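Local structure of predicted ATPase involved in replication control, Cdc46/Mcm family (Methanopyrus kandleri AV19, 3F8T) at residues A[55-60]-A[68-73]; A[219-224]-A[242-247]; A[179-184]-A[406-411]. The protein is a homologue of the replicative MCM helicases and may, as inferred from the family, bind ATP and single-stranded DNA. The protein carries 2 engineered substitutions. All coordinates share one frame; numbering follows the deposited sequence.

How the interactions relate
The three contacts sample different parts of an elongated MCM chain. Interaction 1 joins a short strand to a helix within the N-terminal domain, and interaction 2 seats a helix on the core sheet of the P-loop domain. Their centres are about 52 Å apart, on opposite sides of the chain's centre. Interaction 3 lies between them, its centre about 30 Å from that of interaction 1 and about 26 Å from that of interaction 2. It brings the turn after strand 176-180, a strand of the OB-like sheet, against the AAA-lid, closing a long loop in which interaction 2 is nested. Strand 242-245 of interaction 2 leads toward the position where relatives bind nucleotide.

Interaction 1 (A[55-60]-A[68-73]); sequences VVLDLR and SWIATH
Ile70 meets Leu59 and Leu57 where the buried face of helix 64-72 comes over the end of strand 55-58. The closest approach is methyl to methyl: Leu59 CD2 lies 3.9 Å from Ile70 CG2, the two side chains crossing at a slant. The branch methyl of Ile70 is set anti to its own backbone N, while CG1 leaves beside that N (chi1 -70°), and the forked residue thereby offers a second arm to the strand. That arm ends in CD1, which stands 4.4 Å from Leu57 CD2 in a looser touch. Ile36 of helix 30-37 meets both Leu57 and Ile70, and Phe98 and Leu62 add to the same apolar core.

Asp58, between the two leucines, points away from this core. Its OD1 takes the backbone N-H of Arg60 in an Asx turn as the strand gives way to a 3-10 segment, and its OD2 forms a salt bridge of 3.0 Å with Arg60 NH1. Branched aliphatic residues thus suit the inner side and charged ones the outer. Without a hydrogen bond between the segments, the contact rests on shape and the exclusion of water.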
# COMPACT_ATOMS: atom_id res chain seq x y z
N VAL A 55 1.88 -4.74 32.50
CA VAL A 55 0.59 -4.74 33.16
C VAL A 55 -0.40 -4.15 32.16
O VAL A 55 -0.08 -3.19 31.46
CB VAL A 55 0.63 -3.99 34.50
CG1 VAL A 55 -0.68 -4.12 35.23
CG2 VAL A 55 1.75 -4.55 35.36
N VAL A 56 -1.58 -4.74 32.06
CA VAL A 56 -2.53 -4.39 31.01
C VAL A 56 -3.83 -3.90 31.61
O VAL A 56 -4.40 -4.53 32.50
CB VAL A 56 -2.80 -5.61 30.06
CG1 VAL A 56 -4.07 -5.41 29.25
CG2 VAL A 56 -1.62 -5.85 29.12
N LEU A 57 -4.30 -2.75 31.13
CA LEU A 57 -5.63 -2.27 31.48
C LEU A 57 -6.52 -2.31 30.25
O LEU A 57 -6.28 -1.59 29.30
CB LEU A 57 -5.61 -0.85 32.07
CG LEU A 57 -6.97 -0.15 32.30
CD1 LEU A 57 -7.90 -0.93 33.24
CD2 LEU A 57 -6.75 1.26 32.84
N ASP A 58 -7.53 -3.18 30.28
CA ASP A 58 -8.51 -3.24 29.22
C ASP A 58 -9.67 -2.34 29.62
O ASP A 58 -10.45 -2.66 30.54
CB ASP A 58 -8.99 -4.67 28.96
CG ASP A 58 -9.82 -4.79 27.69
OD1 ASP A 58 -10.65 -3.90 27.46
OD2 ASP A 58 -9.65 -5.76 26.92
N LEU A 59 -9.76 -1.20 28.92
CA LEU A 59 -10.73 -0.15 29.22
C LEU A 59 -12.19 -0.57 29.07
O LEU A 59 -13.08 0.06 29.65
CB LEU A 59 -10.44 1.07 28.34
CG LEU A 59 -9.10 1.75 28.65
CD1 LEU A 59 -8.78 2.83 27.62
CD2 LEU A 59 -9.10 2.32 30.08
N ARG A 60 -12.45 -1.62 28.29
CA ARG A 60 -13.82 -2.13 28.13
C ARG A 60 -14.31 -2.78 29.41
O ARG A 60 -15.51 -3.05 29.56
CB ARG A 60 -13.89 -3.19 27.05
CG ARG A 60 -13.43 -2.78 25.70
CD ARG A 60 -12.56 -3.94 25.23
NE ARG A 60 -12.26 -3.92 23.83
CZ ARG A 60 -11.17 -4.45 23.30
NH1 ARG A 60 -10.22 -5.01 24.06
NH2 ARG A 60 -11.01 -4.37 22.00
N SER A 68 -13.46 6.58 29.04
CA SER A 68 -13.25 7.83 28.34
C SER A 68 -12.38 8.81 29.14
O SER A 68 -11.45 9.40 28.59
CB SER A 68 -14.61 8.45 28.03
OG SER A 68 -14.44 9.61 27.24
N TRP A 69 -12.67 8.97 30.43
CA TRP A 69 -11.92 9.88 31.29
C TRP A 69 -10.45 9.44 31.36
O TRP A 69 -9.53 10.27 31.33
CB TRP A 69 -12.51 9.88 32.70
CG TRP A 69 -11.94 10.96 33.59
CD1 TRP A 69 -12.45 12.22 33.78
CD2 TRP A 69 -10.77 10.88 34.40
NE1 TRP A 69 -11.66 12.93 34.66
CE2 TRP A 69 -10.62 12.13 35.06
CE3 TRP A 69 -9.83 9.87 34.66
CZ2 TRP A 69 -9.56 12.40 35.94
CZ3 TRP A 69 -8.78 10.12 35.53
CH2 TRP A 69 -8.65 11.39 36.16
N ILE A 70 -10.25 8.13 31.47
CA ILE A 70 -8.91 7.58 31.58
C ILE A 70 -8.10 7.86 30.32
O ILE A 70 -6.96 8.31 30.40
CB ILE A 70 -8.94 6.06 31.93
CG1 ILE A 70 -9.42 5.87 33.37
CG2 ILE A 70 -7.54 5.45 31.76
CD1 ILE A 70 -9.68 4.41 33.76
N ALA A 71 -8.72 7.63 29.15
CA ALA A 71 -8.06 7.90 27.87
C ALA A 71 -7.72 9.38 27.77
O ALA A 71 -6.60 9.73 27.42
CB ALA A 71 -8.94 7.46 26.70
N THR A 72 -8.67 10.25 28.11
CA THR A 72 -8.41 11.69 28.09
C THR A 72 -7.26 12.10 29.00
O THR A 72 -6.45 12.95 28.62
CB THR A 72 -9.71 12.49 28.38
OG1 THR A 72 -10.63 12.21 27.32
CG2 THR A 72 -9.44 14.02 28.41
N HIS A 73 -7.15 11.47 30.17
CA HIS A 73 -6.15 11.81 31.18
C HIS A 73 -5.04 10.77 31.34
O HIS A 73 -4.48 10.62 32.43
CB HIS A 73 -6.83 12.05 32.54
CG HIS A 73 -7.90 13.08 32.50
ND1 HIS A 73 -9.16 12.83 31.98
CD2 HIS A 73 -7.91 14.38 32.89
CE1 HIS A 73 -9.89 13.93 32.07
NE2 HIS A 73 -9.16 14.88 32.62

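Interaction 2 (A[219-224]-A[242-247]); sequences EEVGKM and VLLAGY
Leu244 reaches from the middle of strand 242-245 toward Val221 on helix 219-229, and its side chain comes nearer to the helix from CB through CG to one methyl, CD2. CB is still 6.2 Å from Val221 CG1, because the bond that carries it leaves the strand across the line to the helix. The next atom, Leu244 CG, lies 5.4 Å from Val221 CG1, swung beside its own backbone nitrogen (chi1 -65°), and here the chain forks. Of the two methyls, CD2 makes the contact, resting 4.1 Å from Val221 CG1; it also lies 4.4 Å from CG1 of Val242, two residues back on the same face of the strand. CD1 takes the other branch and stays 5.4 Å from Val221 CG1. Leu343 and Ala375, on the two adjoining strands, also touch this leucine.

Those neighbours place the contact in an AAA+ core: a parallel five-stranded sheet of order 2-3-4-1-5, in which 242-245 is strand 1, held between 341-346 and 373-376. The chain runs from this strand through Gly246 and Tyr247 into helix 248-261, the position of the P-loop in relatives, whose canonical sequence is not kept here. Helix 219-229 packs on the face presenting Val242 and Leu244, whereas Leu243 packs on Ile346 and Leu309.

A short, stiff valine at 221 lets the helix lie close to the sheet, and its CG1, anti to the backbone N (chi1 173°), faces Leu244 CD2. One turn on, Met224 starts toward the strand, its CB 4.7 Å from Val242 CG1, but its straight, extended thioether end leads away to Leu373, Ala375 and Trp485. Val242 CG2 lies 4.4 Å from the carbonyl O of Met224, a loose approach to the helix backbone.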
# COMPACT_ATOMS: atom_id res chain seq x y z
N GLU A 219 -10.97 2.25 -25.00
CA GLU A 219 -11.49 0.99 -24.41
C GLU A 219 -10.41 0.03 -23.88
O GLU A 219 -10.46 -0.38 -22.72
CB GLU A 219 -12.37 0.26 -25.42
CG GLU A 219 -12.85 -1.13 -24.97
CD GLU A 219 -13.81 -1.09 -23.79
OE1 GLU A 219 -13.39 -0.75 -22.65
OE2 GLU A 219 -15.00 -1.44 -23.98
N GLU A 220 -9.46 -0.33 -24.74
CA GLU A 220 -8.36 -1.22 -24.38
C GLU A 220 -7.49 -0.60 -23.30
O GLU A 220 -7.06 -1.28 -22.37
CB GLU A 220 -7.52 -1.52 -25.62
CG GLU A 220 -8.36 -2.11 -26.74
CD GLU A 220 -8.90 -3.46 -26.35
OE1 GLU A 220 -8.07 -4.34 -26.04
OE2 GLU A 220 -10.14 -3.64 -26.35
N VAL A 221 -7.23 0.70 -23.44
CA VAL A 221 -6.42 1.43 -22.47
C VAL A 221 -7.09 1.33 -21.09
O VAL A 221 -6.44 0.96 -20.12
CB VAL A 221 -6.21 2.89 -22.90
CG1 VAL A 221 -5.52 3.67 -21.81
CG2 VAL A 221 -5.41 2.95 -24.22
N GLY A 222 -8.39 1.65 -21.03
CA GLY A 222 -9.16 1.53 -19.77
C GLY A 222 -9.08 0.13 -19.17
O GLY A 222 -8.94 -0.01 -17.95
N LYS A 223 -9.19 -0.90 -20.01
CA LYS A 223 -9.15 -2.29 -19.52
C LYS A 223 -7.79 -2.62 -18.93
O LYS A 223 -7.70 -3.23 -17.89
CB LYS A 223 -9.51 -3.26 -20.65
CG LYS A 223 -11.00 -3.21 -21.07
CD LYS A 223 -11.22 -4.20 -22.18
CE LYS A 223 -12.71 -4.26 -22.54
NZ LYS A 223 -12.88 -5.09 -23.77
N MET A 224 -6.72 -2.19 -19.61
CA MET A 224 -5.35 -2.38 -19.10
C MET A 224 -5.15 -1.76 -17.71
O MET A 224 -4.61 -2.39 -16.81
CB MET A 224 -4.35 -1.75 -20.06
CG MET A 224 -4.25 -2.43 -21.40
SD MET A 224 -2.98 -1.55 -22.36
CE MET A 224 -3.01 -2.61 -23.79
N VAL A 242 2.47 -0.71 -16.53
CA VAL A 242 1.83 -0.23 -17.76
C VAL A 242 2.45 1.12 -18.14
O VAL A 242 2.60 1.99 -17.28
CB VAL A 242 0.27 -0.10 -17.61
CG1 VAL A 242 -0.37 0.45 -18.88
CG2 VAL A 242 -0.38 -1.47 -17.29
N LEU A 243 2.82 1.26 -19.41
CA LEU A 243 3.31 2.52 -19.93
C LEU A 243 2.26 3.12 -20.87
O LEU A 243 1.91 2.48 -21.86
CB LEU A 243 4.61 2.30 -20.71
CG LEU A 243 5.22 3.51 -21.45
CD1 LEU A 243 5.48 4.68 -20.50
CD2 LEU A 243 6.51 3.09 -22.17
N LEU A 244 1.78 4.31 -20.54
CA LEU A 244 0.92 5.09 -21.43
C LEU A 244 1.77 5.92 -22.36
O LEU A 244 2.62 6.70 -21.91
CB LEU A 244 0.06 6.04 -20.62
CG LEU A 244 -1.00 5.58 -19.64
CD1 LEU A 244 -1.89 6.77 -19.34
CD2 LEU A 244 -1.82 4.43 -20.21
N ALA A 245 1.55 5.78 -23.67
CA ALA A 245 2.26 6.60 -24.63
C ALA A 245 1.28 7.50 -25.38
O ALA A 245 0.54 7.03 -26.24
CB ALA A 245 3.04 5.73 -25.59
N GLY A 246 1.25 8.77 -25.00
CA GLY A 246 0.38 9.76 -25.65
C GLY A 246 0.78 11.18 -25.33
O GLY A 246 1.85 11.42 -24.75
N TYR A 247 -0.07 12.13 -25.71
CA TYR A 247 0.16 13.56 -25.43
C TYR A 247 0.14 13.81 -23.93
O TYR A 247 -0.63 13.16 -23.22
CB TYR A 247 -0.92 14.41 -26.12
CG TYR A 247 -0.69 14.62 -27.60
CD1 TYR A 247 -0.88 13.58 -28.51
CD2 TYR A 247 -0.31 15.87 -28.09
CE1 TYR A 247 -0.67 13.76 -29.87
CE2 TYR A 247 -0.10 16.07 -29.46
CZ TYR A 247 -0.28 15.00 -30.34
OH TYR A 247 -0.09 15.18 -31.69

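Interaction 3 (A[179-184]-A[406-411]); sequences KKDPIP and AIREHP
Ile183 presses its terminal methyl onto Ile407, joining the turn that follows strand 176-180, a strand of the mixed sheet that holds the OB-fold strands, to the last turn of helix 396-409 in the AAA-lid. The two parts are more than 220 residues apart in sequence, and their contact has two unlike sides.

The tight side is aliphatic. Ile183 CD1 sits against the branch of Ile407, 3.6 Å from CG2 and 3.8 Å from CD1, the two chains meeting at a slant. A single methyl is thus received by both ends of a forked side chain, a fit for which isoleucine is well shaped. To get there Ile183 holds CG1 between its backbone N and carbonyl carbon (chi1 63°), a crowded setting that an extended loop backbone tolerates better than a helix would. Leu404, one turn earlier on the same helix, also touches Ile183 and widens the apolar patch.

Toward solvent the contact loosens. Asp181 starts toward the helix, yet its OD2 comes no nearer than 4.3 Å to CD of Arg408, alongside the aliphatic part of that residue. The opposite charges may still attract, but with OD2 5.7 Å from Arg408 NE they form no salt bridge. Polar, charged residues suit this more exposed side. Arg408 NH2 makes a weak hydrogen bond to Val186 O. One face of the guanidinium lies over the carboxylate carbon of Glu409, and Arg408 NH1 is bound to Glu409 OE2 at 2.7 Å.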
# COMPACT_ATOMS: atom_id res chain seq x y z
N LYS A 179 1.84 -3.67 12.99
CA LYS A 179 2.02 -3.69 11.54
C LYS A 179 0.67 -3.98 10.89
O LYS A 179 -0.12 -4.79 11.40
CB LYS A 179 3.06 -4.74 11.14
CG LYS A 179 3.67 -4.54 9.75
CD LYS A 179 4.26 -5.83 9.13
CE LYS A 179 5.54 -6.29 9.82
NZ LYS A 179 6.28 -7.29 8.99
N LYS A 180 0.38 -3.30 9.79
CA LYS A 180 -0.87 -3.48 9.05
C LYS A 180 -0.54 -3.86 7.60
O LYS A 180 0.60 -3.70 7.16
CB LYS A 180 -1.70 -2.19 9.05
CG LYS A 180 -2.22 -1.74 10.43
CD LYS A 180 -3.22 -2.74 11.00
CE LYS A 180 -3.70 -2.34 12.37
NZ LYS A 180 -4.63 -3.38 12.91
N ASP A 181 -1.55 -4.36 6.88
CA ASP A 181 -1.44 -4.59 5.43
C ASP A 181 -1.11 -3.25 4.77
O ASP A 181 -1.46 -2.21 5.32
CB ASP A 181 -2.78 -5.09 4.84
CG ASP A 181 -3.28 -6.38 5.49
OD1 ASP A 181 -2.46 -7.19 5.96
OD2 ASP A 181 -4.53 -6.58 5.51
N PRO A 182 -0.43 -3.25 3.60
CA PRO A 182 -0.12 -1.98 2.95
C PRO A 182 -1.34 -1.16 2.52
O PRO A 182 -1.23 0.05 2.33
CB PRO A 182 0.69 -2.40 1.72
CG PRO A 182 1.23 -3.76 2.06
CD PRO A 182 0.12 -4.40 2.86
N ILE A 183 -2.49 -1.80 2.38
CA ILE A 183 -3.70 -1.08 1.98
C ILE A 183 -4.81 -1.21 3.04
O ILE A 183 -4.84 -2.20 3.76
CB ILE A 183 -4.18 -1.49 0.56
CG1 ILE A 183 -4.59 -2.97 0.51
CG2 ILE A 183 -3.08 -1.17 -0.47
CD1 ILE A 183 -5.54 -3.31 -0.66
N PRO A 184 -5.68 -0.19 3.14
CA PRO A 184 -6.77 -0.20 4.12
C PRO A 184 -7.71 -1.39 3.95
O PRO A 184 -7.98 -1.81 2.82
CB PRO A 184 -7.52 1.11 3.83
CG PRO A 184 -6.54 1.98 3.15
CD PRO A 184 -5.67 1.05 2.35
N ALA A 406 -11.56 -6.77 -2.94
CA ALA A 406 -11.11 -7.83 -3.86
C ALA A 406 -9.63 -8.20 -3.64
O ALA A 406 -9.29 -9.39 -3.63
CB ALA A 406 -11.34 -7.38 -5.33
N ILE A 407 -8.78 -7.19 -3.45
CA ILE A 407 -7.33 -7.39 -3.25
C ILE A 407 -7.06 -8.17 -1.97
O ILE A 407 -6.22 -9.09 -1.96
CB ILE A 407 -6.54 -6.04 -3.16
CG1 ILE A 407 -6.54 -5.30 -4.51
CG2 ILE A 407 -5.05 -6.26 -2.68
CD1 ILE A 407 -6.00 -3.85 -4.38
N ARG A 408 -7.74 -7.79 -0.89
CA ARG A 408 -7.50 -8.41 0.41
C ARG A 408 -8.08 -9.82 0.44
O ARG A 408 -7.49 -10.74 1.03
CB ARG A 408 -8.14 -7.57 1.54
CG ARG A 408 -7.83 -8.12 2.96
CD ARG A 408 -8.47 -7.25 4.05
NE ARG A 408 -9.91 -7.14 3.83
CZ ARG A 408 -10.83 -7.93 4.38
NH1 ARG A 408 -10.48 -8.88 5.25
NH2 ARG A 408 -12.11 -7.75 4.08
N GLU A 409 -9.23 -10.00 -0.21
CA GLU A 409 -9.94 -11.27 -0.13
C GLU A 409 -9.47 -12.29 -1.15
O GLU A 409 -9.65 -13.49 -0.95
CB GLU A 409 -11.45 -11.09 -0.28
CG GLU A 409 -12.13 -10.40 0.91
CD GLU A 409 -11.80 -11.06 2.25
OE1 GLU A 409 -11.90 -12.30 2.36
OE2 GLU A 409 -11.43 -10.34 3.18
N HIS A 410 -8.88 -11.82 -2.26
CA HIS A 410 -8.40 -12.73 -3.31
C HIS A 410 -6.97 -12.43 -3.76
O HIS A 410 -6.73 -12.14 -4.93
CB HIS A 410 -9.40 -12.72 -4.48
CG HIS A 410 -10.79 -13.07 -4.03
ND1 HIS A 410 -11.20 -14.37 -3.82
CD2 HIS A 410 -11.83 -12.28 -3.67
CE1 HIS A 410 -12.44 -14.37 -3.38
NE2 HIS A 410 -12.85 -13.12 -3.27
N PRO A 411 -6.00 -12.49 -2.81
CA PRO A 411 -4.64 -12.08 -3.14
C PRO A 411 -3.97 -13.02 -4.13
O PRO A 411 -3.10 -12.60 -4.89
CB PRO A 411 -3.91 -12.13 -1.79
CG PRO A 411 -4.69 -13.14 -0.97
CD PRO A 411 -6.13 -12.93 -1.41